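Botulinum neurotoxin type G (PDB 3MPP) adheres to the surface of host nerve cells through its receptor-binding domain and delivers a zinc protease light chain into their cytosol. Local coordinates at residues E212-E215 with R216-I219; S8-G12 with R13-S17; I252-S256 with K257-G261; S400-L404 with R405-E409. The protein carries 4 engineered substitutions. All coordinates share one frame; numbering follows the deposited sequence. Where two conformers were deposited one is given.

The four contacts are spread along the receptor-binding domain and none touches another. Contact 2 is a hairpin of the N-terminal half, and contact 1 lies on helix 210-220, which joins the two halves and packs on strand 144-150 of the N-terminal one; their centres lie about 22 Å apart. Contacts 3 and 4 both belong to the C-terminal half, with centres about 26 Å and nearest atoms about 10 Å apart, and strand 394-400 links them: it packs against the hairpin of contact 3 and runs into the loop of contact 4. That loop carries the inferred ganglioside-binding motif. Its centre is about 29 Å from that of contact 1 and about 44 Å from that of contact 2.

Contact 1. Residues E212-E215 with R216-I219; sequences EVEE and RYKI. Engineered in segment 212-215: Glu-214 (natural residue Ser), Glu-215 (natural residue Ser). Engineered in segment 216-219: Arg-216 (natural residue Leu), Lys-218 (natural residue Trp).
Ile-219 N donates to Glu-215 O at 3.0 Å and a nearly straight 168°, the last of the successive i to i+4 backbone bonds that hold this helix from Arg-216 N to Glu-212 O onward. Outside the backbone, Lys-218 NZ forms a salt bridge at 3.4 Å to Glu-215 OE1, backed by a weak bond to OE2. The two side chains run side by side in the same direction, and the lysine reaches the acid by a bend at its third torsion (chi3 -83°), which lays Lys-218 CE 3.0 Å from Glu-215 OE1. Glu-214 approaches the same lysine lower down: in the conformer given, its OE2 is 3.2 Å from Lys-218 CG, and Glu-214 OE2 lies 4.3 Å from Lys-218 NZ, beyond a salt bridge, where it may add a weak attraction. Glu-214, Glu-215, Arg-216 and Lys-218 are all engineered residues. Arg-216 lies alongside Glu-212, whose CG meets the guanidinium edge at NH2 without a salt bridge. Asn-209 accepts a hydrogen bond from Glu-212 N through its side-chain OD1. Helix 210-220 rests on strand 144-150, where Val-213 packs on Thr-147 and Tyr-217 on Ser-145.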
loop_
_atom_site.group_PDB
_atom_site.type_symbol
_atom_site.label_atom_id
_atom_site.label_comp_id
_atom_site.label_asym_id
_atom_site.label_seq_id
_atom_site.Cartn_x
_atom_site.Cartn_y
_atom_site.Cartn_z
ATOM N N GLU A 212 -20.759 -7.730 0.200
ATOM C CA GLU A 212 -20.784 -6.287 -0.001
ATOM C C GLU A 212 -19.419 -5.662 0.313
ATOM O O GLU A 212 -18.992 -4.702 -0.332
ATOM C CB GLU A 212 -21.854 -5.673 0.903
ATOM C CG GLU A 212 -22.809 -4.711 0.214
ATOM C CD GLU A 212 -24.169 -4.658 0.898
ATOM O OE1 GLU A 212 -24.258 -5.017 2.095
ATOM O OE2 GLU A 212 -25.152 -4.262 0.232
ATOM N N VAL A 213 -18.740 -6.206 1.316
ATOM C CA VAL A 213 -17.460 -5.658 1.737
ATOM C C VAL A 213 -16.385 -5.924 0.684
ATOM O O VAL A 213 -15.630 -5.018 0.315
ATOM C CB VAL A 213 -17.025 -6.214 3.104
ATOM C CG1 VAL A 213 -15.604 -5.758 3.437
ATOM C CG2 VAL A 213 -18.008 -5.771 4.194
ATOM N N GLU A 214 -16.332 -7.160 0.195
ATOM C CA GLU A 214 -15.365 -7.542 -0.827
ATOM C C GLU A 214 -15.529 -6.712 -2.094
ATOM O O GLU A 214 -14.545 -6.295 -2.714
ATOM C CB GLU A 214 -15.501 -9.028 -1.165
ATOM C CG GLU A 214 -14.791 -9.435 -2.454
ATOM C CD GLU A 214 -13.304 -9.161 -2.403
ATOM O OE1 GLU A 214 -12.761 -9.051 -1.283
ATOM O OE2 GLU A 214 -12.678 -9.055 -3.476
ATOM N N GLU A 215 -16.775 -6.474 -2.484
ATOM C CA GLU A 215 -17.030 -5.731 -3.708
ATOM C C GLU A 215 -16.612 -4.274 -3.560
ATOM O O GLU A 215 -15.995 -3.708 -4.456
ATOM C CB GLU A 215 -18.497 -5.855 -4.131
ATOM C CG GLU A 215 -18.933 -7.297 -4.394
ATOM C CD GLU A 215 -17.965 -8.052 -5.298
ATOM O OE1 GLU A 215 -17.515 -7.476 -6.314
ATOM O OE2 GLU A 215 -17.656 -9.226 -4.993
ATOM N N ARG A 216 -16.934 -3.672 -2.421
ATOM C CA ARG A 216 -16.544 -2.287 -2.174
ATOM C C ARG A 216 -15.024 -2.152 -2.156
ATOM O O ARG A 216 -14.476 -1.104 -2.495
ATOM C CB ARG A 216 -17.146 -1.782 -0.865
ATOM C CG ARG A 216 -17.302 -0.275 -0.804
ATOM C CD ARG A 216 -18.359 0.120 0.211
ATOM N NE ARG A 216 -19.620 -0.586 -0.014
ATOM C CZ ARG A 216 -20.549 -0.208 -0.891
ATOM N NH1 ARG A 216 -20.362 0.874 -1.637
ATOM N NH2 ARG A 216 -21.663 -0.913 -1.025
ATOM N N TYR A 217 -14.350 -3.224 -1.763
ATOM C CA TYR A 217 -12.895 -3.250 -1.755
ATOM C C TYR A 217 -12.357 -3.215 -3.182
ATOM O O TYR A 217 -11.494 -2.400 -3.513
ATOM C CB TYR A 217 -12.397 -4.499 -1.032
ATOM C CG TYR A 217 -10.900 -4.701 -1.107
ATOM C CD1 TYR A 217 -10.034 -3.871 -0.414
ATOM C CD2 TYR A 217 -10.356 -5.728 -1.864
ATOM C CE1 TYR A 217 -8.659 -4.059 -0.480
ATOM C CE2 TYR A 217 -8.988 -5.923 -1.930
ATOM C CZ TYR A 217 -8.149 -5.087 -1.231
ATOM O OH TYR A 217 -6.787 -5.278 -1.296
ATOM N N LYS A 218 -12.875 -4.102 -4.029
ATOM C CA LYS A 218 -12.418 -4.172 -5.411
ATOM C C LYS A 218 -12.652 -2.840 -6.113
ATOM O O LYS A 218 -11.800 -2.366 -6.864
ATOM C CB LYS A 218 -13.093 -5.326 -6.157
ATOM C CG LYS A 218 -12.766 -6.689 -5.570
ATOM C CD LYS A 218 -13.133 -7.835 -6.504
ATOM C CE LYS A 218 -14.598 -8.207 -6.382
ATOM N NZ LYS A 218 -14.915 -9.483 -7.083
ATOM N N ILE A 219 -13.802 -2.235 -5.851
ATOM C CA ILE A 219 -14.117 -0.919 -6.393
ATOM C C ILE A 219 -13.148 0.154 -5.892
ATOM O O ILE A 219 -12.629 0.945 -6.681
ATOM C CB ILE A 219 -15.568 -0.494 -6.068
ATOM C CG1 ILE A 219 -16.541 -1.010 -7.137
ATOM C CG2 ILE A 219 -15.676 1.020 -5.980
ATOM C CD1 ILE A 219 -16.732 -2.516 -7.155
#

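Contact 2. Residues S8-G12 with R13-S17; sequences SYRGG and RLIDS
A beta hairpin with a two-residue loop joins strand 3-10 to strand 13-16, and its type I' turn runs from Arg-10 to Arg-13. Gly-11 and Gly-12 occupy the corner with positive phi, a conformation that suits glycine. Ser-8 and Ile-15 form a hydrogen-bonded pair; Ile-15 N meets Ser-8 O almost head-on at 2.7 Å and 176°. Next to the turn, Arg-10 N binds Arg-13 O at 2.8 Å, whereas the return bond from Arg-13 N comes from above the Arg-10 carbonyl plane. On the face bearing Ser-8, Arg-10 and Ile-15, the two serine hydroxyls, Ser-8 OG and Ser-17 OG, are 2.6 Å apart in a short hydrogen bond. In the conformer given, Arg-10 bends at chi2 (-89°) to fold over Ser-17 OG, which sits 3.3 Å above the guanidinium plane toward its rim without a hydrogen bond; chi1 (-57°) sets Arg-10 CG 3.6 Å from Ile-15 CD1, the two side chains crossing at about a right angle. On the other face Tyr-9 CD2 brushes Leu-14 CB at 4.4 Å, and the tyrosine ring stacks with Phe-32. A type I' turn with glycines at both corners is the classic tight link between adjacent antiparallel strands, here in the concanavalin-like N-terminal half.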
loop_
_atom_site.group_PDB
_atom_site.type_symbol
_atom_site.label_atom_id
_atom_site.label_comp_id
_atom_site.label_asym_id
_atom_site.label_seq_id
_atom_site.Cartn_x
_atom_site.Cartn_y
_atom_site.Cartn_z
ATOM N N SER A 8 -14.672 13.362 0.941
ATOM C CA SER A 8 -13.876 13.505 -0.266
ATOM C C SER A 8 -13.208 14.862 -0.244
ATOM O O SER A 8 -13.787 15.844 0.220
ATOM C CB SER A 8 -14.741 13.373 -1.517
ATOM O OG SER A 8 -15.383 12.115 -1.556
ATOM N N TYR A 9 -11.978 14.904 -0.732
ATOM C CA TYR A 9 -11.253 16.149 -0.890
ATOM C C TYR A 9 -11.349 16.561 -2.354
ATOM O O TYR A 9 -10.562 16.111 -3.187
ATOM C CB TYR A 9 -9.794 15.961 -0.473
ATOM C CG TYR A 9 -9.005 17.243 -0.443
ATOM C CD1 TYR A 9 -8.009 17.489 -1.381
ATOM C CD2 TYR A 9 -9.257 18.215 0.523
ATOM C CE1 TYR A 9 -7.284 18.664 -1.359
ATOM C CE2 TYR A 9 -8.536 19.392 0.554
ATOM C CZ TYR A 9 -7.555 19.613 -0.390
ATOM O OH TYR A 9 -6.836 20.784 -0.364
ATOM N N ARG A 10 -12.320 17.418 -2.656
ATOM C CA ARG A 10 -12.584 17.848 -4.027
ATOM C C ARG A 10 -12.211 19.311 -4.240
ATOM O O ARG A 10 -12.762 20.197 -3.590
ATOM C CB ARG A 10 -14.069 17.658 -4.360
ATOM C CG ARG A 10 -14.588 16.238 -4.182
ATOM C CD ARG A 10 -14.419 15.411 -5.448
ATOM N NE ARG A 10 -14.968 14.065 -5.298
ATOM C CZ ARG A 10 -16.266 13.778 -5.327
ATOM N NH1 ARG A 10 -17.158 14.746 -5.493
ATOM N NH2 ARG A 10 -16.674 12.524 -5.184
ATOM N N GLY A 11 -11.276 19.561 -5.152
ATOM C CA GLY A 11 -10.924 20.920 -5.528
ATOM C C GLY A 11 -10.591 21.860 -4.386
ATOM O O GLY A 11 -11.175 22.936 -4.266
ATOM N N GLY A 12 -9.648 21.454 -3.541
ATOM C CA GLY A 12 -9.160 22.314 -2.479
ATOM C C GLY A 12 -9.969 22.250 -1.202
ATOM O O GLY A 12 -9.576 22.828 -0.190
ATOM N N ARG A 13 -11.095 21.548 -1.233
ATOM C CA ARG A 13 -11.953 21.480 -0.058
ATOM C C ARG A 13 -12.354 20.054 0.329
ATOM O O ARG A 13 -12.556 19.198 -0.530
ATOM C CB ARG A 13 -13.200 22.351 -0.255
ATOM C CG ARG A 13 -14.061 21.955 -1.444
ATOM C CD ARG A 13 -15.372 22.733 -1.461
ATOM N NE ARG A 13 -15.192 24.131 -1.847
ATOM C CZ ARG A 13 -15.444 24.610 -3.062
ATOM N NH1 ARG A 13 -15.891 23.803 -4.015
ATOM N NH2 ARG A 13 -15.255 25.896 -3.325
ATOM N N LEU A 14 -12.449 19.815 1.632
ATOM C CA LEU A 14 -12.985 18.569 2.162
ATOM C C LEU A 14 -14.507 18.660 2.256
ATOM O O LEU A 14 -15.045 19.511 2.966
ATOM C CB LEU A 14 -12.410 18.296 3.549
ATOM C CG LEU A 14 -12.765 16.956 4.199
ATOM C CD1 LEU A 14 -12.197 15.802 3.402
ATOM C CD2 LEU A 14 -12.236 16.913 5.608
ATOM N N ILE A 15 -15.199 17.774 1.551
ATOM C CA ILE A 15 -16.656 17.809 1.527
ATOM C C ILE A 15 -17.258 16.465 1.909
ATOM O O ILE A 15 -16.554 15.461 2.038
ATOM C CB ILE A 15 -17.185 18.182 0.126
ATOM C CG1 ILE A 15 -16.838 17.080 -0.877
ATOM C CG2 ILE A 15 -16.609 19.510 -0.326
ATOM C CD1 ILE A 15 -17.507 17.230 -2.236
ATOM N N ASP A 16 -18.574 16.459 2.077
ATOM C CA ASP A 16 -19.327 15.232 2.272
ATOM C C ASP A 16 -19.953 14.829 0.937
ATOM O O ASP A 16 -20.893 15.467 0.470
ATOM C CB ASP A 16 -20.416 15.451 3.322
ATOM C CG ASP A 16 -21.272 14.223 3.541
ATOM O OD1 ASP A 16 -20.914 13.148 3.018
ATOM O OD2 ASP A 16 -22.301 14.331 4.243
ATOM N N SER A 17 -19.418 13.782 0.317
ATOM C CA SER A 17 -19.934 13.304 -0.966
ATOM C C SER A 17 -21.217 12.503 -0.773
ATOM O O SER A 17 -21.853 12.090 -1.738
ATOM C CB SER A 17 -18.892 12.437 -1.678
ATOM O OG SER A 17 -17.729 13.181 -1.992
#

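Contact 3. Residues I252-S256 with K257-G261; sequences IKYFS and KASMG
The runs 252-256 and 257-261 head 164° apart and are joined by a loop that closes on Phe-255: its backbone N bonds to Met-260 O at 2.8 Å, and its carbonyl O receives Ala-258 N from above the carbonyl plane. A weak bond to the same oxygen comes from Ser-259 N. Ser-259 and Met-260 thus both face Phe-255. The Phe-255 ring swings toward the loop with CG anti to the backbone N (chi1 177°), and one face lies beneath the backbone nitrogens of Lys-257 and Ala-258. The methyl of Ala-258 presses on one border of this ring, its CB 3.3 Å from Phe-255 CD1, while Lys-257 CB sits off-centre over it in a CH-pi contact, 4.2 Å from the centroid and 30° off the normal. The lysine chain then leads away from the ring. On the other side of the sheet, Tyr-254 extends along the hairpin toward Ser-259; the two hydroxyls do not meet directly, but one water, lying in the plane of the tyrosine ring, joins them, 2.9 Å from Tyr-254 OH and 2.7 Å from Ser-259 OG. At the far end of the contact Ile-252 CG2 packs against Gly-261 CA at 3.6 Å. Beyond the hairpin, Met-260 and Phe-255 both reach Tyr-396 of strand 394-400. The doubled pairing opposite Phe-255, with Ser-259 at positive phi, is that of a G1 beta bulge closing a beta hairpin, in the trefoil-family C-terminal half of the receptor-binding domain.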
loop_
_atom_site.group_PDB
_atom_site.type_symbol
_atom_site.label_atom_id
_atom_site.label_comp_id
_atom_site.label_asym_id
_atom_site.label_seq_id
_atom_site.Cartn_x
_atom_site.Cartn_y
_atom_site.Cartn_z
ATOM N N ILE A 252 17.733 -6.961 -6.486
ATOM C CA ILE A 252 18.536 -6.973 -7.709
ATOM C C ILE A 252 19.706 -5.981 -7.635
ATOM O O ILE A 252 19.520 -4.783 -7.436
ATOM C CB ILE A 252 17.701 -6.663 -8.979
ATOM C CG1 ILE A 252 16.366 -7.447 -8.973
ATOM C CG2 ILE A 252 18.541 -6.973 -10.221
ATOM C CD1 ILE A 252 16.551 -8.967 -8.962
ATOM N N LYS A 253 20.900 -6.513 -7.843
ATOM C CA LYS A 253 22.158 -5.803 -7.688
ATOM C C LYS A 253 22.897 -5.804 -9.040
ATOM O O LYS A 253 22.911 -6.804 -9.740
ATOM C CB LYS A 253 22.977 -6.547 -6.631
ATOM C CG LYS A 253 24.302 -5.952 -6.250
ATOM C CD LYS A 253 25.036 -6.899 -5.300
ATOM C CE LYS A 253 26.266 -6.243 -4.669
ATOM N NZ LYS A 253 27.479 -6.365 -5.522
ATOM N N TYR A 254 23.498 -4.677 -9.402
ATOM C CA TYR A 254 24.324 -4.593 -10.600
ATOM C C TYR A 254 25.558 -5.482 -10.471
ATOM O O TYR A 254 26.293 -5.420 -9.489
ATOM C CB TYR A 254 24.731 -3.144 -10.857
ATOM C CG TYR A 254 25.552 -2.923 -12.115
ATOM C CD1 TYR A 254 25.020 -3.184 -13.374
ATOM C CD2 TYR A 254 26.850 -2.427 -12.042
ATOM C CE1 TYR A 254 25.761 -2.975 -14.524
ATOM C CE2 TYR A 254 27.602 -2.216 -13.184
ATOM C CZ TYR A 254 27.054 -2.487 -14.421
ATOM O OH TYR A 254 27.794 -2.273 -15.548
ATOM N N PHE A 255 25.768 -6.316 -11.476
ATOM C CA PHE A 255 26.920 -7.204 -11.513
ATOM C C PHE A 255 27.827 -6.618 -12.574
ATOM O O PHE A 255 27.580 -6.801 -13.767
ATOM C CB PHE A 255 26.458 -8.613 -11.897
ATOM C CG PHE A 255 27.574 -9.618 -12.034
ATOM C CD1 PHE A 255 27.494 -10.627 -12.980
ATOM C CD2 PHE A 255 28.689 -9.562 -11.219
ATOM C CE1 PHE A 255 28.509 -11.565 -13.109
ATOM C CE2 PHE A 255 29.715 -10.496 -11.343
ATOM C CZ PHE A 255 29.624 -11.495 -12.288
ATOM N N SER A 256 28.848 -5.884 -12.122
ATOM C CA SER A 256 29.771 -5.128 -12.976
ATOM C C SER A 256 30.412 -5.933 -14.088
ATOM O O SER A 256 30.561 -5.447 -15.207
ATOM C CB SER A 256 30.893 -4.520 -12.126
ATOM O OG SER A 256 30.431 -3.413 -11.391
ATOM N N LYS A 257 30.824 -7.155 -13.777
ATOM C CA LYS A 257 31.551 -7.969 -14.748
ATOM C C LYS A 257 30.700 -8.385 -15.948
ATOM O O LYS A 257 31.228 -8.814 -16.974
ATOM C CB LYS A 257 32.130 -9.220 -14.077
ATOM C CG LYS A 257 33.568 -9.076 -13.600
ATOM C CD LYS A 257 33.661 -8.310 -12.296
ATOM C CE LYS A 257 34.935 -8.683 -11.545
ATOM N NZ LYS A 257 36.168 -8.352 -12.318
ATOM N N ALA A 258 29.382 -8.245 -15.833
ATOM C CA ALA A 258 28.492 -8.834 -16.832
ATOM C C ALA A 258 27.450 -7.889 -17.445
ATOM O O ALA A 258 26.724 -8.278 -18.366
ATOM C CB ALA A 258 27.796 -10.065 -16.241
ATOM N N SER A 259 27.366 -6.671 -16.932
ATOM C CA SER A 259 26.334 -5.728 -17.375
ATOM C C SER A 259 24.939 -6.294 -17.090
ATOM O O SER A 259 24.052 -6.184 -17.933
ATOM C CB SER A 259 26.467 -5.451 -18.881
ATOM O OG SER A 259 27.707 -4.823 -19.224
ATOM N N MET A 260 24.759 -6.930 -15.928
ATOM C CA MET A 260 23.480 -7.560 -15.588
ATOM C C MET A 260 23.042 -7.269 -14.166
ATOM O O MET A 260 23.813 -6.734 -13.368
ATOM C CB MET A 260 23.562 -9.080 -15.759
ATOM C CG MET A 260 23.837 -9.529 -17.181
ATOM S SD MET A 260 24.224 -11.286 -17.273
ATOM C CE MET A 260 24.594 -11.414 -19.019
ATOM N N GLY A 261 21.801 -7.649 -13.856
ATOM C CA GLY A 261 21.315 -7.648 -12.487
ATOM C C GLY A 261 21.336 -9.060 -11.946
ATOM O O GLY A 261 20.771 -9.970 -12.559
HETATM O O HOH W 1 27.125 -2.367 -18.357
#

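Contact 4. Residues S400-L404 with R405-E409; sequences SQWYL and RRISE
Trp-402 and Ile-407 make the tight part of this loop, where the isoleucine methyl CD1 lies over one face of the indole. That methyl is 3.4 Å from Trp-402 CH2 and 3.8 Å from the centroid of the six-membered ring, 29° off its normal, a well-placed CH-pi contact with the two side chains crossing at about a right angle. The indole swings back toward Ile-407 because its CG stands roughly opposite the backbone N (chi1 159°). Arg-405 adds a looser touch: its CD is 4.0 Å from Trp-402 CE3, and the guanidinium stands nearly perpendicular to the indole plane. A single, long backbone hydrogen bond links the two segments, from Arg-405 N to Trp-402 O at 3.3 Å, with the donor well above the carbonyl plane. At the start of the loop Ser-400 OG accepts a hydrogen bond from the backbone N of Trp-402 in an ST turn. Arg-406 bends back so that its CD comes to 3.2 Å from Leu-404 O. Trp-402, Arg-405, Arg-406 and Ile-407 are all exposed, so even the close indole contact lies at the solvent side, whereas Tyr-403 is buried and bonds through its hydroxyl to Ile-379 N. Residues 400-403 form the Ser-Gln-Trp-Tyr stretch inferred to be the host ganglioside-binding motif, with Trp-402 as its probable binding site.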
loop_
_atom_site.group_PDB
_atom_site.type_symbol
_atom_site.label_atom_id
_atom_site.label_comp_id
_atom_site.label_asym_id
_atom_site.label_seq_id
_atom_site.Cartn_x
_atom_site.Cartn_y
_atom_site.Cartn_z
ATOM N N SER A 400 11.592 -13.363 -19.940
ATOM C CA SER A 400 11.309 -14.748 -20.319
ATOM C C SER A 400 9.911 -14.959 -20.910
ATOM O O SER A 400 8.933 -14.387 -20.433
ATOM C CB SER A 400 11.504 -15.665 -19.109
ATOM O OG SER A 400 11.252 -17.007 -19.454
ATOM N N GLN A 401 9.837 -15.765 -21.966
ATOM C CA GLN A 401 8.568 -16.214 -22.523
ATOM C C GLN A 401 7.844 -17.202 -21.598
ATOM O O GLN A 401 6.670 -17.489 -21.800
ATOM C CB GLN A 401 8.804 -16.913 -23.870
ATOM C CG GLN A 401 9.685 -16.155 -24.832
ATOM C CD GLN A 401 8.921 -15.159 -25.680
ATOM O OE1 GLN A 401 9.193 -15.009 -26.873
ATOM N NE2 GLN A 401 7.963 -14.469 -25.072
ATOM N N TRP A 402 8.554 -17.748 -20.611
ATOM C CA TRP A 402 7.963 -18.704 -19.668
ATOM C C TRP A 402 6.763 -18.093 -18.945
ATOM O O TRP A 402 5.770 -18.774 -18.666
ATOM C CB TRP A 402 9.025 -19.152 -18.660
ATOM C CG TRP A 402 8.508 -19.715 -17.355
ATOM C CD1 TRP A 402 8.569 -19.117 -16.131
ATOM C CD2 TRP A 402 7.871 -20.989 -17.145
ATOM N NE1 TRP A 402 8.010 -19.930 -15.176
ATOM C CE2 TRP A 402 7.573 -21.084 -15.773
ATOM C CE3 TRP A 402 7.530 -22.056 -17.984
ATOM C CZ2 TRP A 402 6.948 -22.205 -15.218
ATOM C CZ3 TRP A 402 6.900 -23.168 -17.426
ATOM C CH2 TRP A 402 6.627 -23.234 -16.064
ATOM N N TYR A 403 6.858 -16.801 -18.665
ATOM C CA TYR A 403 5.822 -16.094 -17.910
ATOM C C TYR A 403 4.541 -15.837 -18.708
ATOM O O TYR A 403 3.510 -15.494 -18.132
ATOM C CB TYR A 403 6.368 -14.782 -17.366
ATOM C CG TYR A 403 7.511 -14.947 -16.375
ATOM C CD1 TYR A 403 7.328 -15.615 -15.158
ATOM C CD2 TYR A 403 8.766 -14.409 -16.650
ATOM C CE1 TYR A 403 8.378 -15.739 -14.251
ATOM C CE2 TYR A 403 9.811 -14.537 -15.764
ATOM C CZ TYR A 403 9.615 -15.185 -14.565
ATOM O OH TYR A 403 10.675 -15.279 -13.703
ATOM N N LEU A 404 4.603 -16.015 -20.024
ATOM C CA LEU A 404 3.426 -15.839 -20.872
ATOM C C LEU A 404 2.730 -17.161 -21.177
ATOM O O LEU A 404 1.658 -17.174 -21.783
ATOM C CB LEU A 404 3.800 -15.140 -22.189
ATOM C CG LEU A 404 4.272 -13.690 -22.012
ATOM C CD1 LEU A 404 4.381 -13.031 -23.342
ATOM C CD2 LEU A 404 3.288 -12.935 -21.140
ATOM N N ARG A 405 3.351 -18.274 -20.791
ATOM C CA ARG A 405 2.749 -19.587 -21.035
ATOM C C ARG A 405 1.457 -19.798 -20.248
ATOM O O ARG A 405 1.389 -19.532 -19.045
ATOM C CB ARG A 405 3.750 -20.712 -20.755
ATOM C CG ARG A 405 4.936 -20.660 -21.720
ATOM C CD ARG A 405 5.811 -21.890 -21.632
ATOM N NE ARG A 405 5.101 -23.132 -21.937
ATOM C CZ ARG A 405 5.699 -24.318 -21.961
ATOM N NH1 ARG A 405 7.003 -24.385 -21.712
ATOM N NH2 ARG A 405 5.010 -25.425 -22.231
ATOM N N ARG A 406 0.436 -20.267 -20.950
ATOM C CA ARG A 406 -0.858 -20.542 -20.353
ATOM C C ARG A 406 -0.831 -21.987 -19.885
ATOM O O ARG A 406 -1.513 -22.841 -20.439
ATOM C CB ARG A 406 -1.977 -20.335 -21.382
ATOM C CG ARG A 406 -1.978 -18.962 -22.058
ATOM C CD ARG A 406 -1.441 -17.851 -21.162
ATOM N NE ARG A 406 -2.070 -17.814 -19.846
ATOM C CZ ARG A 406 -1.584 -17.144 -18.804
ATOM N NH1 ARG A 406 -0.460 -16.446 -18.917
ATOM N NH2 ARG A 406 -2.219 -17.174 -17.643
ATOM N N ILE A 407 -0.007 -22.241 -18.870
ATOM C CA ILE A 407 0.215 -23.582 -18.349
ATOM C C ILE A 407 -1.075 -24.202 -17.809
ATOM O O ILE A 407 -1.340 -25.386 -18.002
ATOM C CB ILE A 407 1.301 -23.539 -17.250
ATOM C CG1 ILE A 407 2.593 -22.948 -17.833
ATOM C CG2 ILE A 407 1.548 -24.918 -16.676
ATOM C CD1 ILE A 407 3.491 -22.316 -16.804
ATOM N N SER A 408 -1.863 -23.388 -17.115
ATOM C CA SER A 408 -3.165 -23.796 -16.618
ATOM C C SER A 408 -3.925 -22.512 -16.327
ATOM O O SER A 408 -3.325 -21.448 -16.288
ATOM C CB SER A 408 -3.008 -24.610 -15.338
ATOM O OG SER A 408 -2.254 -23.880 -14.387
ATOM N N GLU A 409 -5.235 -22.611 -16.112
ATOM C CA GLU A 409 -6.039 -21.416 -15.855
ATOM C C GLU A 409 -5.651 -20.670 -14.562
ATOM O O GLU A 409 -5.890 -19.479 -14.456
ATOM C CB GLU A 409 -7.542 -21.751 -15.868
ATOM C CG GLU A 409 -8.129 -22.037 -17.263
ATOM C CD GLU A 409 -7.962 -23.484 -17.726
ATOM O OE1 GLU A 409 -7.044 -24.175 -17.240
ATOM O OE2 GLU A 409 -8.764 -23.934 -18.581
#